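Local coordinates for lipoprotein (Clostridioides difficile, PDB 7RAG) that binds the CwlD amidase and allosterically activates it during spore formation, at residues V140-A145 / P150-V155; G102-N107 / K169-R174; I76-P81 / D85-P90. All coordinates share one frame; numbering follows the deposited sequence.

Contact 1 of 3, residues V140-A145 / P150-V155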
loop_
_atom_site.group_PDB
_atom_site.type_symbol
_atom_site.label_atom_id
_atom_site.label_comp_id
_atom_site.label_asym_id
_atom_site.label_seq_id
_atom_site.Cartn_x
_atom_site.Cartn_y
_atom_site.Cartn_z
ATOM N N VAL A 140 -11.852 18.276 23.186
ATOM C CA VAL A 140 -12.033 19.724 23.164
ATOM C C VAL A 140 -10.968 20.357 22.284
ATOM O O VAL A 140 -9.768 20.175 22.523
ATOM C CB VAL A 140 -11.990 20.337 24.573
ATOM C CG1 VAL A 140 -12.359 21.818 24.491
ATOM C CG2 VAL A 140 -12.932 19.599 25.487
ATOM N N LEU A 141 -11.411 21.143 21.305
ATOM C CA LEU A 141 -10.537 21.839 20.374
ATOM C C LEU A 141 -10.667 23.340 20.577
ATOM O O LEU A 141 -11.780 23.876 20.590
ATOM C CB LEU A 141 -10.884 21.480 18.934
ATOM C CG LEU A 141 -10.035 22.123 17.838
ATOM C CD1 LEU A 141 -8.636 21.527 17.735
ATOM C CD2 LEU A 141 -10.782 22.023 16.511
ATOM N N TYR A 142 -9.529 24.010 20.731
ATOM C CA TYR A 142 -9.462 25.464 20.798
ATOM C C TYR A 142 -8.997 25.976 19.447
ATOM O O TYR A 142 -7.910 25.610 18.984
ATOM C CB TYR A 142 -8.507 25.926 21.900
ATOM C CG TYR A 142 -8.952 25.477 23.266
ATOM C CD1 TYR A 142 -9.661 26.332 24.106
ATOM C CD2 TYR A 142 -8.693 24.180 23.710
ATOM C CE1 TYR A 142 -10.084 25.915 25.342
ATOM C CE2 TYR A 142 -9.115 23.762 24.950
ATOM C CZ TYR A 142 -9.808 24.630 25.759
ATOM O OH TYR A 142 -10.233 24.197 26.995
ATOM N N VAL A 143 -9.811 26.818 18.822
ATOM C CA VAL A 143 -9.511 27.417 17.529
ATOM C C VAL A 143 -9.284 28.910 17.736
ATOM O O VAL A 143 -10.018 29.561 18.486
ATOM C CB VAL A 143 -10.651 27.163 16.521
ATOM C CG1 VAL A 143 -10.269 27.689 15.142
ATOM C CG2 VAL A 143 -10.989 25.686 16.464
ATOM N N ASN A 144 -8.263 29.448 17.086
ATOM C CA ASN A 144 -8.038 30.883 17.132
ATOM C C ASN A 144 -9.170 31.581 16.390
ATOM O O ASN A 144 -9.404 31.315 15.211
ATOM C CB ASN A 144 -6.683 31.214 16.517
ATOM C CG ASN A 144 -6.360 32.676 16.584
ATOM O OD1 ASN A 144 -6.963 33.496 15.903
ATOM N ND2 ASN A 144 -5.387 33.011 17.396
ATOM N N ALA A 145 -9.874 32.480 17.070
ATOM C CA ALA A 145 -11.077 33.044 16.480
ATOM C C ALA A 145 -10.779 33.961 15.314
ATOM O O ALA A 145 -11.699 34.270 14.553
ATOM C CB ALA A 145 -11.884 33.802 17.528
ATOM N N PRO A 150 -6.548 25.825 14.380
ATOM C CA PRO A 150 -6.610 25.225 15.719
ATOM C C PRO A 150 -5.381 25.597 16.534
ATOM O O PRO A 150 -4.260 25.607 16.022
ATOM C CB PRO A 150 -6.657 23.719 15.430
ATOM C CG PRO A 150 -5.930 23.573 14.141
ATOM C CD PRO A 150 -6.230 24.833 13.339
ATOM N N GLU A 151 -5.595 25.912 17.810
ATOM C CA GLU A 151 -4.485 26.210 18.712
ATOM C C GLU A 151 -4.174 25.045 19.639
ATOM O O GLU A 151 -3.008 24.675 19.805
ATOM C CB GLU A 151 -4.785 27.463 19.541
ATOM C CG GLU A 151 -5.031 28.707 18.703
ATOM C CD GLU A 151 -4.461 29.989 19.321
ATOM O OE1 GLU A 151 -4.511 30.134 20.563
ATOM O OE2 GLU A 151 -3.953 30.849 18.564
ATOM N N LYS A 152 -5.204 24.443 20.233
ATOM C CA LYS A 152 -5.002 23.436 21.258
ATOM C C LYS A 152 -6.114 22.403 21.193
ATOM O O LYS A 152 -7.250 22.705 20.811
ATOM C CB LYS A 152 -4.960 24.073 22.648
ATOM C CG LYS A 152 -4.500 23.137 23.725
ATOM C CD LYS A 152 -4.227 23.867 25.031
ATOM C CE LYS A 152 -5.514 24.332 25.703
ATOM N NZ LYS A 152 -5.267 24.712 27.131
HETATM N N MSE A 153 -5.777 21.182 21.589
HETATM C CA MSE A 153 -6.779 20.150 21.719
HETATM C C MSE A 153 -6.539 19.322 22.959
HETATM O O MSE A 153 -5.400 18.987 23.251
HETATM C CB MSE A 153 -6.798 19.255 20.498
HETATM C CG MSE A 153 -7.978 18.312 20.563
HETATM SE SE MSE A 153 -7.793 16.678 19.520
HETATM C CE MSE A 153 -8.384 17.386 17.759
ATOM N N GLU A 154 -7.600 19.003 23.699
ATOM C CA GLU A 154 -7.495 18.206 24.915
ATOM C C GLU A 154 -8.434 17.006 24.848
ATOM O O GLU A 154 -9.626 17.157 24.550
ATOM C CB GLU A 154 -7.811 19.048 26.157
ATOM C CG GLU A 154 -6.888 20.243 26.353
ATOM C CD GLU A 154 -7.278 21.101 27.553
ATOM O OE1 GLU A 154 -8.484 21.157 27.894
ATOM O OE2 GLU A 154 -6.374 21.721 28.162
ATOM N N VAL A 155 -7.899 15.820 25.118
ATOM C CA VAL A 155 -8.711 14.648 25.416
ATOM C C VAL A 155 -8.828 14.561 26.938
ATOM O O VAL A 155 -7.822 14.472 27.653
ATOM C CB VAL A 155 -8.104 13.376 24.798
ATOM C CG1 VAL A 155 -8.989 12.149 25.042
ATOM C CG2 VAL A 155 -7.874 13.575 23.304
#

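Contact 2 of 3, residues G102-N107 / K169-R174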
loop_
_atom_site.group_PDB
_atom_site.type_symbol
_atom_site.label_atom_id
_atom_site.label_comp_id
_atom_site.label_asym_id
_atom_site.label_seq_id
_atom_site.Cartn_x
_atom_site.Cartn_y
_atom_site.Cartn_z
ATOM N N GLY A 102 -5.112 14.694 17.632
ATOM C CA GLY A 102 -4.681 15.799 16.795
ATOM C C GLY A 102 -5.441 15.913 15.486
ATOM O O GLY A 102 -5.385 16.966 14.835
ATOM N N ASP A 103 -6.149 14.859 15.080
ATOM C CA ASP A 103 -6.970 14.898 13.875
ATOM C C ASP A 103 -8.250 15.665 14.167
ATOM O O ASP A 103 -9.058 15.239 14.987
ATOM C CB ASP A 103 -7.278 13.477 13.411
ATOM C CG ASP A 103 -8.194 13.429 12.211
ATOM O OD1 ASP A 103 -8.384 14.467 11.532
ATOM O OD2 ASP A 103 -8.746 12.325 11.951
ATOM N N PHE A 104 -8.440 16.786 13.495
ATOM C CA PHE A 104 -9.583 17.650 13.751
ATOM C C PHE A 104 -10.487 17.857 12.552
ATOM O O PHE A 104 -11.686 18.063 12.751
ATOM C CB PHE A 104 -9.127 19.027 14.252
ATOM C CG PHE A 104 -8.225 19.736 13.304
ATOM C CD1 PHE A 104 -8.737 20.651 12.398
ATOM C CD2 PHE A 104 -6.865 19.478 13.307
ATOM C CE1 PHE A 104 -7.919 21.305 11.517
ATOM C CE2 PHE A 104 -6.024 20.134 12.421
ATOM C CZ PHE A 104 -6.557 21.050 11.518
ATOM N N ILE A 105 -9.968 17.828 11.320
ATOM C CA ILE A 105 -10.867 17.912 10.175
ATOM C C ILE A 105 -11.770 16.696 10.181
ATOM O O ILE A 105 -11.338 15.581 10.514
ATOM C CB ILE A 105 -10.127 17.986 8.829
ATOM C CG1 ILE A 105 -8.952 18.960 8.853
ATOM C CG2 ILE A 105 -11.115 18.379 7.723
ATOM C CD1 ILE A 105 -8.258 19.069 7.492
ATOM N N LYS A 106 -13.019 16.896 9.786
ATOM C CA LYS A 106 -14.027 15.870 9.550
ATOM C C LYS A 106 -14.655 15.348 10.836
ATOM O O LYS A 106 -15.606 14.569 10.755
ATOM C CB LYS A 106 -13.501 14.669 8.732
ATOM C CG LYS A 106 -13.353 14.917 7.214
ATOM C CD LYS A 106 -12.928 13.641 6.480
ATOM C CE LYS A 106 -13.106 12.400 7.354
ATOM N NZ LYS A 106 -12.841 11.153 6.594
ATOM N N ASN A 107 -14.186 15.744 12.016
ATOM C CA ASN A 107 -15.008 15.616 13.212
ATOM C C ASN A 107 -15.519 16.955 13.702
ATOM O O ASN A 107 -16.680 17.057 14.117
ATOM C CB ASN A 107 -14.252 14.926 14.351
ATOM C CG ASN A 107 -15.069 14.884 15.648
ATOM O OD1 ASN A 107 -14.628 15.369 16.699
ATOM N ND2 ASN A 107 -16.272 14.320 15.570
ATOM N N LYS A 169 1.555 24.271 16.587
ATOM C CA LYS A 169 2.506 25.331 16.264
ATOM C C LYS A 169 2.803 25.325 14.765
ATOM O O LYS A 169 2.847 24.263 14.138
ATOM C CB LYS A 169 3.830 25.159 17.060
ATOM C CG LYS A 169 3.673 25.091 18.595
ATOM C CD LYS A 169 3.603 26.477 19.236
ATOM C CE LYS A 169 2.951 26.437 20.604
ATOM N NZ LYS A 169 1.477 26.195 20.485
ATOM N N ASP A 170 3.009 26.517 14.191
ATOM C CA ASP A 170 3.463 26.680 12.805
ATOM C C ASP A 170 2.436 26.163 11.800
ATOM O O ASP A 170 2.805 25.523 10.810
ATOM C CB ASP A 170 4.809 25.992 12.548
ATOM C CG ASP A 170 5.906 26.442 13.492
ATOM O OD1 ASP A 170 5.871 27.608 13.949
ATOM O OD2 ASP A 170 6.819 25.622 13.767
ATOM N N PHE A 171 1.152 26.454 12.034
ATOM C CA PHE A 171 0.082 25.903 11.206
ATOM C C PHE A 171 0.001 26.632 9.869
ATOM O O PHE A 171 -0.253 27.838 9.828
ATOM C CB PHE A 171 -1.262 25.996 11.916
ATOM C CG PHE A 171 -2.323 25.163 11.273
ATOM C CD1 PHE A 171 -2.511 23.840 11.654
ATOM C CD2 PHE A 171 -3.112 25.681 10.257
ATOM C CE1 PHE A 171 -3.480 23.061 11.053
ATOM C CE2 PHE A 171 -4.085 24.904 9.649
ATOM C CZ PHE A 171 -4.269 23.593 10.049
ATOM N N GLU A 172 0.173 25.901 8.777
ATOM C CA GLU A 172 -0.010 26.456 7.445
ATOM C C GLU A 172 -0.923 25.535 6.644
ATOM O O GLU A 172 -0.950 24.325 6.879
ATOM C CB GLU A 172 1.346 26.643 6.741
ATOM C CG GLU A 172 2.077 25.334 6.470
ATOM C CD GLU A 172 3.561 25.520 6.180
ATOM O OE1 GLU A 172 4.137 26.536 6.641
ATOM O OE2 GLU A 172 4.149 24.645 5.496
ATOM N N TYR A 173 -1.682 26.114 5.710
ATOM C CA TYR A 173 -2.573 25.337 4.856
ATOM C C TYR A 173 -2.633 25.941 3.455
ATOM O O TYR A 173 -2.263 27.096 3.232
ATOM C CB TYR A 173 -3.995 25.235 5.438
ATOM C CG TYR A 173 -4.695 26.557 5.535
ATOM C CD1 TYR A 173 -5.458 27.050 4.481
ATOM C CD2 TYR A 173 -4.577 27.330 6.674
ATOM C CE1 TYR A 173 -6.086 28.282 4.570
ATOM C CE2 TYR A 173 -5.196 28.550 6.777
ATOM C CZ TYR A 173 -5.949 29.032 5.727
ATOM O OH TYR A 173 -6.553 30.275 5.849
ATOM N N ARG A 174 -3.087 25.117 2.510
ATOM C CA ARG A 174 -3.450 25.536 1.163
ATOM C C ARG A 174 -4.877 25.061 0.863
ATOM O O ARG A 174 -5.793 25.869 0.663
ATOM C CB ARG A 174 -2.478 24.968 0.132
ATOM C CG ARG A 174 -1.005 25.170 0.448
ATOM C CD ARG A 174 -0.112 24.480 -0.609
ATOM N NE ARG A 174 0.854 23.570 0.015
ATOM C CZ ARG A 174 1.660 22.736 -0.641
ATOM N NH1 ARG A 174 1.640 22.684 -1.971
ATOM N NH2 ARG A 174 2.494 21.950 0.042
#

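Contact 3 of 3, residues I76-P81 / D85-P90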
loop_
_atom_site.group_PDB
_atom_site.type_symbol
_atom_site.label_atom_id
_atom_site.label_comp_id
_atom_site.label_asym_id
_atom_site.label_seq_id
_atom_site.Cartn_x
_atom_site.Cartn_y
_atom_site.Cartn_z
ATOM N N ILE A 76 -2.642 1.646 6.717
ATOM C CA ILE A 76 -1.810 2.399 7.646
ATOM C C ILE A 76 -0.380 1.896 7.505
ATOM O O ILE A 76 -0.147 0.685 7.502
ATOM C CB ILE A 76 -2.304 2.247 9.099
ATOM C CG1 ILE A 76 -3.597 3.033 9.302
ATOM C CG2 ILE A 76 -1.221 2.659 10.094
ATOM C CD1 ILE A 76 -4.270 2.734 10.598
ATOM N N LEU A 77 0.575 2.818 7.394
ATOM C CA LEU A 77 1.991 2.502 7.277
ATOM C C LEU A 77 2.693 2.971 8.537
ATOM O O LEU A 77 2.617 4.146 8.886
ATOM C CB LEU A 77 2.604 3.189 6.061
ATOM C CG LEU A 77 2.163 2.754 4.669
ATOM C CD1 LEU A 77 2.620 3.794 3.696
ATOM C CD2 LEU A 77 2.761 1.401 4.333
ATOM N N VAL A 78 3.394 2.071 9.209
ATOM C CA VAL A 78 4.104 2.387 10.436
ATOM C C VAL A 78 5.577 2.147 10.147
ATOM O O VAL A 78 5.961 1.038 9.759
ATOM C CB VAL A 78 3.592 1.530 11.607
ATOM C CG1 VAL A 78 4.207 1.957 12.918
ATOM C CG2 VAL A 78 2.084 1.609 11.681
ATOM N N LYS A 79 6.392 3.183 10.290
ATOM C CA LYS A 79 7.757 3.166 9.782
ATOM C C LYS A 79 8.751 3.445 10.898
ATOM O O LYS A 79 8.604 4.434 11.627
ATOM C CB LYS A 79 7.929 4.193 8.658
ATOM C CG LYS A 79 7.292 3.771 7.342
ATOM C CD LYS A 79 7.662 4.699 6.219
ATOM C CE LYS A 79 6.974 4.281 4.925
ATOM N NZ LYS A 79 6.517 5.470 4.157
ATOM N N ASN A 80 9.743 2.565 11.036
ATOM C CA ASN A 80 10.923 2.824 11.863
ATOM C C ASN A 80 12.140 2.788 10.953
ATOM O O ASN A 80 12.654 1.696 10.639
ATOM C CB ASN A 80 11.081 1.814 12.998
ATOM C CG ASN A 80 12.264 2.148 13.925
ATOM O OD1 ASN A 80 12.917 3.188 13.769
ATOM N ND2 ASN A 80 12.523 1.285 14.904
ATOM N N PRO A 81 12.641 3.947 10.515
ATOM C CA PRO A 81 13.760 3.946 9.565
ATOM C C PRO A 81 15.085 3.605 10.208
ATOM O O PRO A 81 16.012 3.211 9.496
ATOM C CB PRO A 81 13.743 5.373 9.015
ATOM C CG PRO A 81 13.240 6.196 10.174
ATOM C CD PRO A 81 12.277 5.312 10.943
ATOM N N ASP A 85 12.390 -0.547 8.766
ATOM C CA ASP A 85 11.195 -1.368 8.883
ATOM C C ASP A 85 9.960 -0.579 8.469
ATOM O O ASP A 85 9.767 0.563 8.900
ATOM C CB ASP A 85 11.011 -1.909 10.295
ATOM C CG ASP A 85 10.052 -3.083 10.323
ATOM O OD1 ASP A 85 9.906 -3.725 9.254
ATOM O OD2 ASP A 85 9.433 -3.358 11.384
ATOM N N VAL A 86 9.140 -1.192 7.623
ATOM C CA VAL A 86 7.853 -0.655 7.208
ATOM C C VAL A 86 6.821 -1.737 7.427
ATOM O O VAL A 86 6.961 -2.845 6.893
ATOM C CB VAL A 86 7.836 -0.225 5.738
ATOM C CG1 VAL A 86 6.385 -0.036 5.286
ATOM C CG2 VAL A 86 8.657 1.053 5.542
ATOM N N VAL A 87 5.787 -1.427 8.200
ATOM C CA VAL A 87 4.710 -2.372 8.442
ATOM C C VAL A 87 3.410 -1.753 7.945
ATOM O O VAL A 87 3.123 -0.574 8.188
ATOM C CB VAL A 87 4.629 -2.805 9.927
ATOM C CG1 VAL A 87 6.001 -2.707 10.573
ATOM C CG2 VAL A 87 3.605 -2.016 10.690
ATOM N N GLU A 88 2.655 -2.557 7.203
ATOM C CA GLU A 88 1.363 -2.202 6.647
ATOM C C GLU A 88 0.286 -2.883 7.479
ATOM O O GLU A 88 0.363 -4.093 7.719
ATOM C CB GLU A 88 1.280 -2.660 5.196
ATOM C CG GLU A 88 0.327 -1.887 4.328
ATOM C CD GLU A 88 0.175 -2.512 2.949
ATOM O OE1 GLU A 88 0.702 -3.634 2.723
ATOM O OE2 GLU A 88 -0.483 -1.878 2.097
ATOM N N LEU A 89 -0.696 -2.111 7.927
ATOM C CA LEU A 89 -1.792 -2.567 8.765
ATOM C C LEU A 89 -3.110 -2.126 8.155
ATOM O O LEU A 89 -3.164 -1.123 7.437
ATOM C CB LEU A 89 -1.698 -2.007 10.191
ATOM C CG LEU A 89 -0.422 -2.245 10.991
ATOM C CD1 LEU A 89 -0.668 -1.913 12.430
ATOM C CD2 LEU A 89 0.001 -3.673 10.871
ATOM N N PRO A 90 -4.194 -2.849 8.426
ATOM C CA PRO A 90 -5.500 -2.431 7.905
ATOM C C PRO A 90 -6.107 -1.299 8.727
ATOM O O PRO A 90 -5.935 -1.225 9.947
ATOM C CB PRO A 90 -6.345 -3.710 8.009
ATOM C CG PRO A 90 -5.370 -4.825 8.315
ATOM C CD PRO A 90 -4.252 -4.187 9.041
#

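Contact 1 of 3, residues V140-A145 / P150-V155
The ring of Tyr-142 lies under the end of the Lys-152 side chain, the two running side by side off the same face of the hairpin. CE of Lys-152 rests off-centre over the ring, 3.7 Å from Tyr-142 CE2. A bend at chi3 (72°) in Lys-152 carries NZ over the face of the Tyr-142 ring, 4.9 Å from the ring centroid, in a cation-pi contact. Lys-152 NZ also forms a salt bridge with Glu-154 OE2, a long 3.4 Å pair whose hydrogen bond is weak, so ring and carboxylate share one cation.

On the reverse face, CD1 of Leu-141 packs against CB of Pro-150 at 3.7 Å and also reaches CB of the selenomethionine Met-153.

The antiparallel ladder is regular from Val-140 opposite Glu-154 to Tyr-142 opposite Lys-152, then slips by one residue. This is a classic beta bulge: Tyr-142 O accepts from Glu-151 N at 2.6 Å and from Lys-152 N at 3.2 Å. Just beyond it, Asn-144 ND2 donates to Glu-151 OE2 at 2.8 Å, a fairly straight bond (167°) that stays in the amide plane but meets the carboxylate from above. The other carboxylate oxygen bonds to His-122, while Asn-144 OD1 accepts from the backbone N-H groups of Asp-146 and Thr-147.

The hairpin occupies the interior of its sheet, with Leu-141 and Val-143 bonded through the backbone to strand 122-128 and Glu-151 and Met-153 to strand 162-173. Phe-15 of the second subunit packs on Leu-141 and Val-143.

Contact 2 of 3, residues G102-N107 / K169-R174
Phe-104 sits in an irregular loop and Phe-171 lies in the final strand segment, just after the chain turns a corner at Asp-170, and the backbones stay far enough apart that only these two side chains meet. Their rings come from opposite directions. Phe-104 CZ lies 3.7 Å from both CE1 and CZ of Phe-171, while the Phe-104 CE2 to Phe-171 CE1 separation is a little longer. With the centroids 6.0 Å apart and the planes inclined at 54°, the rings touch rim to rim, and neither covers the other as in a stack.

A torsion explains the reach from the strand side: Phe-171 has CG trans to its backbone N (chi1 -166°), which sends the ring out from the strand toward Phe-104. Gly-102 O lies in the plane of the Phe-104 ring at its edge, and the same oxygen is hydrogen-bonded to the hydroxyl of Tyr-168.

Pro-150 touches both phenylalanines, its CG lying 3.7 Å from Phe-104 CZ, and Met-153 packs on Phe-104 as well. Tyr-25 of the second subunit meets both rings, and Lys-169, Glu-172 and Tyr-173 pair antiparallel with a strand of that chain, carrying the sheet across the dimer interface.

Being purely apolar and burying just 71 Å² between the two segments, the contact imposes little direction of its own. Its two rings are better read as part of a larger aromatic and aliphatic cluster, shared by both subunits, that joins the 102-107 loop to the sheet face carrying Leu-141, Pro-150 and Met-153 and to the second subunit.

Contact 3 of 3, residues I76-P81 / D85-P90
Val-78 and Val-87 meet at the middle of the hairpin, CB of Val-78 lying 3.7 Å from CG2 of Val-87, on the face they share with Ile-76, Asn-80, Asp-85 and Leu-89. This is the well-covered side. Trp-199 of the bound amidase packs on Val-78 and Asn-80, and Gln-206 of the same chain on Leu-89. Both carboxylate oxygens of Asp-85 are taken there: OD1 forms a salt bridge with Arg-145 of the amidase and OD2 accepts from the indole N-H of its Trp-199. Asn-80 OD1 turns instead to Lys-67 of its own chain.

The reverse face is looser, and Val-86 and Glu-88 on it are exposed. There the Lys-79 chain lies alongside Val-86, Lys-79 CG against Val-86 CG2 at 3.5 Å, and CD2 of Leu-77 touches Val-86 CG1 at 4.0 Å.

Six backbone hydrogen bonds join Ile-76 with Leu-89, Val-78 with Val-87 and Asn-80 with Asp-85, without a bulge.

This is a regular antiparallel beta hairpin, with 85-90 the outermost strand of its sheet within this chain, consistent with the LolA-like family; one face is more solvent-exposed, and the packed one is presented to the CwlD amidase.

Overall arrangement
From the N terminus, the chain runs through helix 8-21 and the long strands 24-33 and 40-58 before contact 3 closes a short hairpin at the far edge of the first sheet, where the amidase docks. After strand 85-90 the loop 102-107 opens contact 2, which closes only when the C-terminal 169-174 returns to it. Contact 1, a hairpin in the second sheet, lies wholly within that long span, and the two contacts touch directly, on neighbouring strands 150-156 and 162-173. Contacts 1 and 2, centres about 10 Å apart, both touch the second subunit. Contact 3 stands apart in series, its centre about 29 Å from that of contact 1.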